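Side-chain contacts in SWD1-like protein (Myceliophthora thermophila, PDB 6E29), which probably serves as a WD-repeat scaffold subunit of the COMPASS complex, which methylates a lysine of histone H3, this chain being its beta-propeller domain: residues T177-T182 / L188-T193; R196-D201 / R205-S210; K90-D95 / G99-E104. One frame throughout, in Å; residues are numbered along the deposited sequence.

Contact 1: residues T177-T182 / L188-T193; sequences TAIVYT and LLAGTT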
# COMPACT_ATOMS: atom_id res chain seq x y z
N THR B 177 -3.03 -0.08 10.09
CA THR B 177 -2.04 -0.97 9.49
C THR B 177 -1.80 -0.65 8.04
O THR B 177 -0.85 -1.21 7.46
CB THR B 177 -2.49 -2.43 9.60
OG1 THR B 177 -3.87 -2.48 9.21
CG2 THR B 177 -2.29 -2.94 11.03
N ALA B 178 -2.58 0.23 7.45
CA ALA B 178 -2.46 0.53 6.04
C ALA B 178 -3.14 1.86 5.84
O ALA B 178 -4.15 2.12 6.49
CB ALA B 178 -3.12 -0.53 5.12
N ILE B 179 -2.61 2.70 4.97
CA ILE B 179 -3.26 3.99 4.76
C ILE B 179 -2.93 4.49 3.37
O ILE B 179 -1.80 4.33 2.91
CB ILE B 179 -2.82 4.99 5.85
CG1 ILE B 179 -3.71 6.23 5.80
CG2 ILE B 179 -1.27 5.27 5.74
CD1 ILE B 179 -3.48 7.17 6.99
N VAL B 180 -3.91 5.11 2.70
CA VAL B 180 -3.68 5.69 1.37
C VAL B 180 -4.44 7.01 1.30
O VAL B 180 -5.42 7.22 2.01
CB VAL B 180 -4.15 4.78 0.20
CG1 VAL B 180 -3.34 3.52 0.15
CG2 VAL B 180 -5.63 4.42 0.31
N TYR B 181 -4.02 7.90 0.39
CA TYR B 181 -4.81 9.12 0.17
C TYR B 181 -5.88 8.83 -0.87
O TYR B 181 -5.64 8.06 -1.82
CB TYR B 181 -3.91 10.25 -0.39
CG TYR B 181 -2.94 10.89 0.58
CD1 TYR B 181 -1.68 10.35 0.79
CD2 TYR B 181 -3.28 12.10 1.23
CE1 TYR B 181 -0.78 10.95 1.66
CE2 TYR B 181 -2.37 12.75 2.10
CZ TYR B 181 -1.13 12.16 2.30
OH TYR B 181 -0.24 12.76 3.12
N THR B 182 -7.01 9.50 -0.77
CA THR B 182 -7.93 9.57 -1.89
C THR B 182 -7.28 10.39 -3.02
O THR B 182 -6.24 11.02 -2.81
CB THR B 182 -9.26 10.20 -1.51
OG1 THR B 182 -9.04 11.58 -1.13
CG2 THR B 182 -9.94 9.39 -0.38
N LEU B 188 -7.94 10.55 3.83
CA LEU B 188 -7.15 9.35 3.91
C LEU B 188 -8.07 8.18 4.16
O LEU B 188 -9.04 8.30 4.91
CB LEU B 188 -6.12 9.44 5.02
CG LEU B 188 -5.06 10.51 4.72
CD1 LEU B 188 -4.73 11.18 6.02
CD2 LEU B 188 -3.81 9.89 4.05
N LEU B 189 -7.75 7.06 3.55
CA LEU B 189 -8.46 5.81 3.78
C LEU B 189 -7.51 4.92 4.54
O LEU B 189 -6.39 4.67 4.08
CB LEU B 189 -8.91 5.17 2.46
CG LEU B 189 -9.62 6.07 1.46
CD1 LEU B 189 -9.92 5.28 0.24
CD2 LEU B 189 -10.88 6.64 2.04
N ALA B 190 -7.92 4.43 5.70
CA ALA B 190 -7.00 3.65 6.51
C ALA B 190 -7.66 2.35 6.94
O ALA B 190 -8.88 2.27 7.14
CB ALA B 190 -6.55 4.44 7.74
N GLY B 191 -6.83 1.33 7.05
CA GLY B 191 -7.27 0.03 7.53
C GLY B 191 -6.68 -0.28 8.89
O GLY B 191 -5.58 0.19 9.23
N THR B 192 -7.38 -1.13 9.66
CA THR B 192 -6.97 -1.39 11.02
C THR B 192 -6.88 -2.88 11.30
O THR B 192 -7.31 -3.74 10.51
CB THR B 192 -7.95 -0.79 12.04
OG1 THR B 192 -9.16 -1.58 12.05
CG2 THR B 192 -8.24 0.70 11.74
N THR B 193 -6.33 -3.16 12.48
CA THR B 193 -6.21 -4.51 13.01
C THR B 193 -7.57 -5.14 13.30
O THR B 193 -7.64 -6.35 13.54
CB THR B 193 -5.39 -4.48 14.31
OG1 THR B 193 -5.90 -3.40 15.14
CG2 THR B 193 -3.95 -4.21 14.01

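Contact 2: residues R196-D201 / R205-S210; sequences RLNIID and REIIYS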
# COMPACT_ATOMS: atom_id res chain seq x y z
N ARG B 196 -11.49 -2.69 10.12
CA ARG B 196 -12.29 -1.52 9.79
C ARG B 196 -11.58 -0.68 8.74
O ARG B 196 -10.36 -0.66 8.66
CB ARG B 196 -12.58 -0.63 11.00
CG ARG B 196 -13.25 -1.43 12.16
CD ARG B 196 -13.70 -0.47 13.23
NE ARG B 196 -14.87 0.29 12.80
CZ ARG B 196 -16.11 -0.20 12.84
NH1 ARG B 196 -16.31 -1.43 13.30
NH2 ARG B 196 -17.13 0.53 12.42
N LEU B 197 -12.39 -0.05 7.88
CA LEU B 197 -11.93 1.00 6.96
C LEU B 197 -12.38 2.34 7.54
O LEU B 197 -13.58 2.57 7.71
CB LEU B 197 -12.48 0.75 5.56
CG LEU B 197 -11.89 1.47 4.32
CD1 LEU B 197 -12.34 2.91 4.27
CD2 LEU B 197 -10.36 1.41 4.34
N ASN B 198 -11.42 3.20 7.88
CA ASN B 198 -11.65 4.56 8.38
C ASN B 198 -11.47 5.53 7.23
O ASN B 198 -10.51 5.41 6.48
CB ASN B 198 -10.60 4.97 9.43
CG ASN B 198 -10.73 4.20 10.70
OD1 ASN B 198 -11.80 3.68 10.97
ND2 ASN B 198 -9.66 4.13 11.50
N ILE B 199 -12.35 6.52 7.15
CA ILE B 199 -12.16 7.65 6.24
C ILE B 199 -11.83 8.84 7.12
O ILE B 199 -12.58 9.14 8.05
CB ILE B 199 -13.40 7.95 5.39
CG1 ILE B 199 -13.82 6.73 4.57
CG2 ILE B 199 -13.09 9.10 4.40
CD1 ILE B 199 -15.04 6.96 3.68
N ILE B 200 -10.68 9.46 6.87
CA ILE B 200 -10.14 10.55 7.68
C ILE B 200 -10.09 11.80 6.83
O ILE B 200 -9.54 11.78 5.73
CB ILE B 200 -8.72 10.19 8.20
CG1 ILE B 200 -8.76 8.88 8.97
CG2 ILE B 200 -8.09 11.33 9.13
CD1 ILE B 200 -7.37 8.38 9.39
N ASP B 201 -10.67 12.90 7.35
CA ASP B 201 -10.48 14.22 6.75
C ASP B 201 -9.03 14.65 6.96
O ASP B 201 -8.56 14.74 8.09
CB ASP B 201 -11.45 15.19 7.43
CG ASP B 201 -11.51 16.55 6.76
OD1 ASP B 201 -10.45 17.18 6.61
OD2 ASP B 201 -12.64 17.00 6.41
N ARG B 205 -8.04 15.97 10.41
CA ARG B 205 -7.45 14.78 11.01
C ARG B 205 -8.45 14.06 11.88
O ARG B 205 -8.06 13.33 12.78
CB ARG B 205 -6.18 15.09 11.79
CG ARG B 205 -5.12 15.72 10.87
CD ARG B 205 -3.80 15.95 11.56
NE ARG B 205 -3.96 16.72 12.81
CZ ARG B 205 -3.96 18.05 12.86
NH1 ARG B 205 -3.79 18.75 11.75
NH2 ARG B 205 -4.10 18.68 14.04
N GLU B 206 -9.74 14.26 11.63
CA GLU B 206 -10.76 13.52 12.34
C GLU B 206 -11.37 12.46 11.43
O GLU B 206 -11.48 12.62 10.21
CB GLU B 206 -11.85 14.46 12.86
CG GLU B 206 -11.23 15.74 13.40
CD GLU B 206 -12.09 16.45 14.41
OE1 GLU B 206 -13.28 16.69 14.10
OE2 GLU B 206 -11.59 16.78 15.52
N ILE B 207 -11.77 11.36 12.05
CA ILE B 207 -12.47 10.30 11.34
C ILE B 207 -13.88 10.75 11.06
O ILE B 207 -14.60 11.18 11.97
CB ILE B 207 -12.44 9.00 12.15
CG1 ILE B 207 -11.02 8.43 12.22
CG2 ILE B 207 -13.38 7.99 11.57
CD1 ILE B 207 -10.83 7.31 13.22
N ILE B 208 -14.30 10.70 9.80
CA ILE B 208 -15.66 11.06 9.44
C ILE B 208 -16.51 9.85 9.11
O ILE B 208 -17.73 10.00 8.96
CB ILE B 208 -15.69 12.08 8.28
CG1 ILE B 208 -15.22 11.44 6.95
CG2 ILE B 208 -14.85 13.29 8.61
CD1 ILE B 208 -15.22 12.41 5.79
N TYR B 209 -15.93 8.64 9.03
CA TYR B 209 -16.67 7.43 8.67
C TYR B 209 -15.82 6.21 8.98
O TYR B 209 -14.60 6.23 8.81
CB TYR B 209 -17.04 7.41 7.18
CG TYR B 209 -17.76 6.17 6.71
CD1 TYR B 209 -19.14 6.03 6.91
CD2 TYR B 209 -17.07 5.14 6.07
CE1 TYR B 209 -19.81 4.90 6.46
CE2 TYR B 209 -17.73 4.01 5.61
CZ TYR B 209 -19.10 3.90 5.81
OH TYR B 209 -19.79 2.80 5.37
N SER B 210 -16.49 5.16 9.46
CA SER B 210 -15.76 3.94 9.77
C SER B 210 -16.72 2.78 9.59
O SER B 210 -17.88 2.85 10.02
CB SER B 210 -15.19 3.98 11.19
OG SER B 210 -14.43 2.84 11.48

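Contact 3: residues K90-D95 / G99-E104; sequences KVILWD and GKRYRE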
# COMPACT_ATOMS: atom_id res chain seq x y z
N LYS B 90 12.41 4.21 9.42
CA LYS B 90 12.76 5.43 8.71
C LYS B 90 11.93 5.59 7.44
O LYS B 90 11.52 4.62 6.79
CB LYS B 90 14.25 5.43 8.35
CG LYS B 90 15.16 5.20 9.54
CD LYS B 90 16.64 4.98 9.11
CE LYS B 90 17.29 6.22 8.51
NZ LYS B 90 18.69 5.92 8.05
N VAL B 91 11.68 6.85 7.10
CA VAL B 91 11.08 7.25 5.82
C VAL B 91 11.99 8.31 5.20
O VAL B 91 12.41 9.26 5.88
CB VAL B 91 9.65 7.81 6.02
CG1 VAL B 91 9.11 8.34 4.72
CG2 VAL B 91 8.71 6.74 6.55
N ILE B 92 12.30 8.15 3.91
CA ILE B 92 13.21 9.06 3.19
C ILE B 92 12.55 9.50 1.89
O ILE B 92 11.95 8.69 1.18
CB ILE B 92 14.56 8.37 2.89
CG1 ILE B 92 15.33 8.07 4.19
CG2 ILE B 92 15.41 9.20 1.90
CD1 ILE B 92 16.63 7.27 3.94
N LEU B 93 12.67 10.79 1.58
CA LEU B 93 12.26 11.34 0.30
C LEU B 93 13.52 11.59 -0.51
O LEU B 93 14.34 12.44 -0.15
CB LEU B 93 11.49 12.65 0.42
CG LEU B 93 10.97 13.03 -0.97
CD1 LEU B 93 10.01 12.02 -1.44
CD2 LEU B 93 10.29 14.36 -0.91
N TRP B 94 13.67 10.81 -1.59
CA TRP B 94 14.78 10.90 -2.52
C TRP B 94 14.45 11.89 -3.62
O TRP B 94 13.32 11.91 -4.13
CB TRP B 94 15.08 9.52 -3.14
CG TRP B 94 15.41 8.49 -2.14
CD1 TRP B 94 14.54 7.59 -1.58
CD2 TRP B 94 16.68 8.25 -1.53
NE1 TRP B 94 15.21 6.80 -0.67
CE2 TRP B 94 16.52 7.18 -0.62
CE3 TRP B 94 17.96 8.82 -1.70
CZ2 TRP B 94 17.59 6.67 0.13
CZ3 TRP B 94 19.02 8.32 -0.95
CH2 TRP B 94 18.83 7.26 -0.04
N ASP B 95 15.43 12.69 -4.00
CA ASP B 95 15.38 13.48 -5.22
C ASP B 95 16.14 12.70 -6.31
O ASP B 95 17.36 12.53 -6.24
CB ASP B 95 15.98 14.86 -4.95
CG ASP B 95 15.92 15.81 -6.15
OD1 ASP B 95 15.50 15.40 -7.25
OD2 ASP B 95 16.30 16.99 -5.95
N GLY B 99 19.89 12.05 -7.16
CA GLY B 99 20.15 10.97 -6.21
C GLY B 99 20.23 11.39 -4.76
O GLY B 99 20.75 10.63 -3.93
N LYS B 100 19.75 12.58 -4.43
CA LYS B 100 19.95 13.17 -3.11
C LYS B 100 18.90 12.66 -2.13
O LYS B 100 17.74 12.47 -2.50
CB LYS B 100 19.87 14.71 -3.21
CG LYS B 100 21.19 15.48 -3.02
CD LYS B 100 22.12 15.38 -4.23
CE LYS B 100 23.15 16.52 -4.18
NZ LYS B 100 23.74 16.86 -5.52
N ARG B 101 19.31 12.45 -0.89
CA ARG B 101 18.40 12.31 0.24
C ARG B 101 17.79 13.68 0.53
O ARG B 101 18.38 14.49 1.24
CB ARG B 101 19.15 11.79 1.46
CG ARG B 101 18.65 10.51 2.03
CD ARG B 101 19.31 10.22 3.39
NE ARG B 101 20.40 9.24 3.27
CZ ARG B 101 20.96 8.61 4.29
NH1 ARG B 101 20.55 8.86 5.53
NH2 ARG B 101 21.93 7.73 4.09
N TYR B 102 16.62 13.96 -0.03
CA TYR B 102 16.03 15.30 0.02
C TYR B 102 15.36 15.60 1.36
O TYR B 102 15.46 16.73 1.86
CB TYR B 102 15.05 15.44 -1.14
CG TYR B 102 14.27 16.71 -1.23
CD1 TYR B 102 14.90 17.95 -1.35
CD2 TYR B 102 12.89 16.67 -1.20
CE1 TYR B 102 14.17 19.10 -1.46
CE2 TYR B 102 12.15 17.82 -1.29
CZ TYR B 102 12.79 19.04 -1.42
OH TYR B 102 12.03 20.19 -1.51
N ARG B 103 14.68 14.60 1.94
CA ARG B 103 14.09 14.68 3.28
C ARG B 103 14.20 13.33 3.96
O ARG B 103 14.22 12.28 3.29
CB ARG B 103 12.60 15.07 3.28
CG ARG B 103 12.27 16.43 2.69
CD ARG B 103 12.57 17.53 3.66
NE ARG B 103 12.33 18.87 3.10
CZ ARG B 103 13.26 19.59 2.46
NH1 ARG B 103 14.49 19.10 2.27
NH2 ARG B 103 12.98 20.81 2.01
N GLU B 104 14.21 13.34 5.28
CA GLU B 104 14.36 12.10 6.04
C GLU B 104 13.65 12.21 7.39
O GLU B 104 13.91 13.14 8.16
CB GLU B 104 15.84 11.83 6.26
CG GLU B 104 16.12 10.53 6.95
CD GLU B 104 17.62 10.24 6.97
OE1 GLU B 104 17.99 9.14 7.42
OE2 GLU B 104 18.42 11.11 6.55

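Contact 1: residues T177-T182 / L188-T193
Strands 177-181 and 188-192 run antiparallel, their axes 169° apart and 4.5 Å at the closest, with Ile-179 facing Ala-190 and Tyr-181 facing Leu-188 as non-hydrogen-bonded pairs. Val-180 and Leu-189 form a hydrogen-bonded pair. Val-180 N gives to Leu-189 O, and Leu-189 N gives back to Val-180 O. At the Thr-177 end of the pairing both Thr-177 and Ala-178 face Gly-191, a classic beta bulge. Gly-191 O takes a nearly straight bond from Thr-177 N at 2.7 Å and only a weak one from Ala-178 N.

The main side-chain contact is a CH-pi interaction. Leu-188 CD2 sits almost exactly over the centre of the Tyr-181 ring, 3.5 Å from the centroid and 9° off the ring normal. In both residues CG is anti to the carbonyl carbon (chi1 -73° for Tyr-181). The two side chains lie side by side, pointing the same way, and CD2 comes down over the ring centre. Ile-179 continues this face. Its CD1 meets Leu-188 CB at 4.0 Å, and its CG1 meets Ala-190 CB at 3.9 Å. On the other face Val-180 CG2 touches Leu-189 CB at 4.0 Å. The methyl CG2 of Thr-182 meets Leu-189 CD2 at 3.8 Å, the two side chains crossing at about a right angle. Thr-177 CG2 packs on Thr-193 CG2 at 3.6 Å.

Two buried hydroxyls bond the neighbouring blades, Tyr-181 OH with Gln-123 OE1 and Thr-177 OG1 with Ile-218 O. Leu-188, Ile-179 and Tyr-181 also rest on Ala-125, while Val-180 and Ala-178 touch Leu-221. This is the inner beta hairpin of a four-stranded propeller blade, with both faces packed between the adjacent blades.

Contact 2: residues R196-D201 / R205-S210
Polar side chains meet at Ser-210, whose OG is held by two residues of the facing strand. Arg-196 NE donates to Ser-210 OG at 2.9 Å, with the hydroxyl at the edge of the guanidinium and in its plane. Ser-210 OG donates in turn to Asn-198 OD1 at 2.8 Å, nearly in line with the amide C=O. The Arg-196 chain bends at chi3 (73°), which brings NE back onto the serine. An alanine at Arg-196 would remove the donor to Ser-210 OG and would probably leave that hydroxyl held by Asn-198 alone within this pair.

Ile-199 CD1 touches Tyr-209 CD2 at 3.6 Å. On the other face Ile-200 CG1 meets Ile-207 CG1 at 4.0 Å.

Backbone bonds join Ile-199 N to Tyr-209 O and Ile-208 N to Ile-199 O. Ile-208 and Tyr-209 both face Ile-199, a classic beta bulge. Near the turn Arg-205 N bonds Asp-201 O at 2.7 Å.

The hairpin forms the outer half of its blade. Strand 196-201 bonds strand 187-192 on its inner side, Asn-198 ND2 reaches Ser-150 O, and Ile-207 rests on Pro-149.

Contact 3: residues K90-D95 / G99-E104
Arg-101 and Trp-94 lie side by side and point the same way. Arg-101 CG sits over the face of the indole, 4.0 Å from the centroid of the six-membered ring and 25° off its normal, a CH-pi contact. The guanidinium plane is turned 67° from the ring plane. Ile-92 CG2 lies above one face of the indole toward its rim and meets Arg-101 CG at 3.5 Å.

Glu-104 runs alongside Ile-92, its CG 3.8 Å from Ile-92 CG1. Its CG lies opposite the backbone N (chi1 -176°) and the chain stays extended, which carries the carboxylate out to a group of cations. Lys-90 NZ makes a salt bridge to Glu-104 OE1 at 3.4 Å and also bonds Gly-65 O. Arg-101 NH1 joins from within its own strand, through weak bonds to both carboxylate oxygens. Arg-106 NH1 makes a further salt bridge to OE1. The carboxylate probably eases the closeness of these positive groups.

On the opposite face Leu-93 CD2 meets the edge of the Tyr-102 ring, 3.5 Å from Tyr-102 CD2. Arg-103 NH1 lies above a face of that ring and bonds Tyr-102 O at 2.6 Å.

Tyr-102 and Arg-103 both face Leu-93 in a classic beta bulge, and Leu-93 O accepts from both their N atoms. Gly-99 and Lys-100 both face Asp-95 in a G1 bulge.

Trp-94 and Asp-95 are the Trp-Asp pair ending the third strand of a predicted WD repeat. Strand 100-106 is the blade's outermost. Strand 90-95 also bonds strand 81-86, where Trp-94 NE1 meets Ser-84 OG. Tyr-102 OH reaches His-122, and Arg-103 bonds Ile-138 O and Thr-139 O, beside the next blade.

Overall arrangement
All three contacts are hairpin pairings in four-stranded antiparallel blades of a seven-bladed beta-propeller. Contact 3 comes first along the chain, then contact 1, then contact 2. Contacts 1 and 2 are the inner and outer hairpins of one blade, formed by strands 176-181, 187-192, 196-201 and 207-212. Their centres are about 9 Å apart, and strands 187-192 and 196-201 join them. Contact 3 is the outer hairpin of a different blade, its centre about 23 Å from that of contact 1 and about 29 Å from that of contact 2. The blade of strands 111-117 to 144-147 lies between these two blades in sequence. Contact 1 thus lies toward the middle of the propeller, contacts 2 and 3 toward its outer side, their centres about 9, 17 and 19 Å from the chain centre.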